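Local coordinates for minor capsid protein (Enterobacteria phage PRD1, PDB 1YQ5) that forms, with P31 and P2, the spike complexes at the 5-fold vertices of the capsid, is a homotrimer and is essential for viral infectivity, at the interface of chains A and B. Coordinates in Å, arbitrary orientation; residue numbers count along the deposited sequence, not the author numbering. Chains: chain A/B, Minor capsid protein.

The interface of chains A and B. Residues chain A 95, 97-98; chain B 26, 78-79, 89-91.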
ATOM      1  N   SER A  95      -4.688   1.579  18.103  1.00 12.75           N
ATOM      2  CA  SER A  95      -4.266   0.897  19.320  1.00 14.68           C
ATOM      3  C   SER A  95      -3.043   1.665  19.781  1.00 15.21           C
ATOM      4  O   SER A  95      -2.547   2.533  19.064  1.00 14.01           O
ATOM      5  CB  SER A  95      -3.880  -0.563  19.051  1.00 14.93           C
ATOM      6  OG  SER A  95      -2.636  -0.647  18.378  1.00 14.95           O
ATOM      7  N   LEU A  97      -0.142   0.472  20.099  1.00 12.47           N
ATOM      8  CA  LEU A  97       0.943   0.018  19.229  1.00 13.91           C
ATOM      9  C   LEU A  97       0.800   0.537  17.798  1.00 13.25           C
ATOM     10  O   LEU A  97       1.787   0.663  17.071  1.00 12.81           O
ATOM     11  CB  LEU A  97       0.993  -1.514  19.213  1.00 11.96           C
ATOM     12  CG  LEU A  97       1.475  -2.145  20.523  1.00 12.05           C
ATOM     13  CD1 LEU A  97       1.265  -3.656  20.504  1.00 12.62           C
ATOM     14  CD2 LEU A  97       2.948  -1.805  20.713  1.00 12.36           C
ATOM     15  N   THR A  98      -0.431   0.829  17.394  1.00 12.18           N
ATOM     16  CA  THR A  98      -0.685   1.333  16.048  1.00 11.77           C
ATOM     17  C   THR A  98      -1.615   2.538  16.132  1.00 12.56           C
ATOM     18  O   THR A  98      -2.776   2.475  15.723  1.00 13.50           O
ATOM     19  CB  THR A  98      -1.331   0.246  15.153  1.00 12.29           C
ATOM     20  OG1 THR A  98      -2.601  -0.138  15.697  1.00 11.67           O
ATOM     21  CG2 THR A  98      -0.436  -0.976  15.077  1.00  9.80           C
TER
ATOM     22  N   LEU B  26       5.429  -5.210  19.694  1.00 12.63           N
ATOM     23  CA  LEU B  26       6.161  -5.012  18.453  1.00 14.06           C
ATOM     24  C   LEU B  26       7.656  -4.925  18.699  1.00 14.53           C
ATOM     25  O   LEU B  26       8.175  -3.874  19.076  1.00 13.21           O
ATOM     26  CB  LEU B  26       5.678  -3.749  17.734  1.00 13.14           C
ATOM     27  CG  LEU B  26       4.265  -3.810  17.150  1.00 12.84           C
ATOM     28  CD1 LEU B  26       3.916  -2.454  16.547  1.00 10.22           C
ATOM     29  CD2 LEU B  26       4.185  -4.912  16.091  1.00 12.94           C
ATOM     30  N   LEU B  78      -0.999  -6.440  13.632  1.00 12.85           N
ATOM     31  CA  LEU B  78      -0.431  -5.102  13.732  1.00 11.03           C
ATOM     32  C   LEU B  78       0.902  -5.080  12.996  1.00 11.38           C
ATOM     33  O   LEU B  78       1.769  -5.919  13.249  1.00  8.78           O
ATOM     34  CB  LEU B  78      -0.206  -4.735  15.200  1.00 12.27           C
ATOM     35  CG  LEU B  78      -1.368  -5.004  16.157  1.00 11.51           C
ATOM     36  CD1 LEU B  78      -0.965  -4.570  17.554  1.00 11.97           C
ATOM     37  CD2 LEU B  78      -2.620  -4.258  15.699  1.00 12.78           C
ATOM     38  N   LEU B  79       1.066  -4.125  12.087  1.00 10.62           N
ATOM     39  CA  LEU B  79       2.309  -4.029  11.329  1.00 11.57           C
ATOM     40  C   LEU B  79       2.961  -2.670  11.493  1.00 12.42           C
ATOM     41  O   LEU B  79       2.279  -1.647  11.573  1.00 11.48           O
ATOM     42  CB  LEU B  79       2.059  -4.306   9.845  1.00 11.75           C
ATOM     43  CG  LEU B  79       1.644  -5.736   9.493  1.00 13.13           C
ATOM     44  CD1 LEU B  79       0.213  -5.972   9.924  1.00 14.74           C
ATOM     45  CD2 LEU B  79       1.784  -5.959   7.991  1.00 13.83           C
ATOM     46  N   VAL B  89       2.400   2.664  10.722  1.00 12.44           N
ATOM     47  CA  VAL B  89       1.657   1.501  11.180  1.00 12.87           C
ATOM     48  C   VAL B  89       0.320   1.274  10.498  1.00 13.62           C
ATOM     49  O   VAL B  89      -0.203   2.138   9.790  1.00 12.66           O
ATOM     50  CB  VAL B  89       1.372   1.608  12.687  1.00 12.55           C
ATOM     51  CG1 VAL B  89       2.667   1.816  13.453  1.00 10.96           C
ATOM     52  CG2 VAL B  89       0.410   2.761  12.946  1.00 13.42           C
ATOM     53  N   VAL B  90      -0.223   0.088  10.745  1.00 13.09           N
ATOM     54  CA  VAL B  90      -1.526  -0.303  10.241  1.00 13.89           C
ATOM     55  C   VAL B  90      -1.980  -1.524  11.031  1.00 13.75           C
ATOM     56  O   VAL B  90      -1.158  -2.329  11.480  1.00 12.98           O
ATOM     57  CB  VAL B  90      -1.484  -0.664   8.738  1.00 13.93           C
ATOM     58  CG1 VAL B  90      -0.882  -2.057   8.537  1.00 16.16           C
ATOM     59  CG2 VAL B  90      -2.888  -0.598   8.162  1.00 17.05           C
ATOM     60  N   ALA B  91      -3.289  -1.639  11.223  1.00 13.13           N
ATOM     61  CA  ALA B  91      -3.871  -2.774  11.926  1.00 13.19           C
ATOM     62  C   ALA B  91      -4.798  -3.448  10.916  1.00 13.08           C
ATOM     63  O   ALA B  91      -5.561  -2.770  10.232  1.00 11.25           O
ATOM     64  CB  ALA B  91      -4.655  -2.297  13.142  1.00 13.22           C
TER
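A:Thr98, in the loop that leads into strand 100-109 with phi/psi -133/70°, sets its backbone against B:Val89 and turns its side chain towards B:Leu78, which sit on the neighbouring strands 86-93 and 76-83 of the other subunit. Its CA rests on the CG2 methyl of B:Val89 at 3.6 Å, and its CB leans on the same methyl. The CG2 methyl of A:Thr98 points into chain B: it lies 3.8 Å from CB of B:Leu78 and 3.9 Å from the backbone O of B:Val90, with CD2 of the leucine close by. Chi1 of 62° swings OG1 of the threonine between its own backbone N and carbonyl carbon, turned back towards A:Ser95. There OG1 hydrogen-bonds to OG of A:Ser95 at 2.7 Å. That same serine oxygen accepts a hydrogen bond from the backbone N-H of A:Thr98, a moderately bent one with N and OG 2.8 Å apart. These two bonds probably brace the loop and fix the threonine's rotation, keeping its methyl aimed at chain B.

Beside it, A:Leu97 meets B:Leu78 at about a right angle, CD1 to CD1 at 3.8 Å, and CB of A:Leu97 also touches that branch. B:Leu78 thus serves both neighbours, offering CD1 to the leucine and CB and CD2 to the threonine. B:Leu26 closes the patch from a loop, its CD1 lying 3.8 Å from the backbone O of A:Leu97.

In this C-terminal jelly-roll domain of P5, the patch fits a loop of one subunit onto an aliphatic strand surface of the next, helping to join neighbours in the P5 homotrimer of the spike.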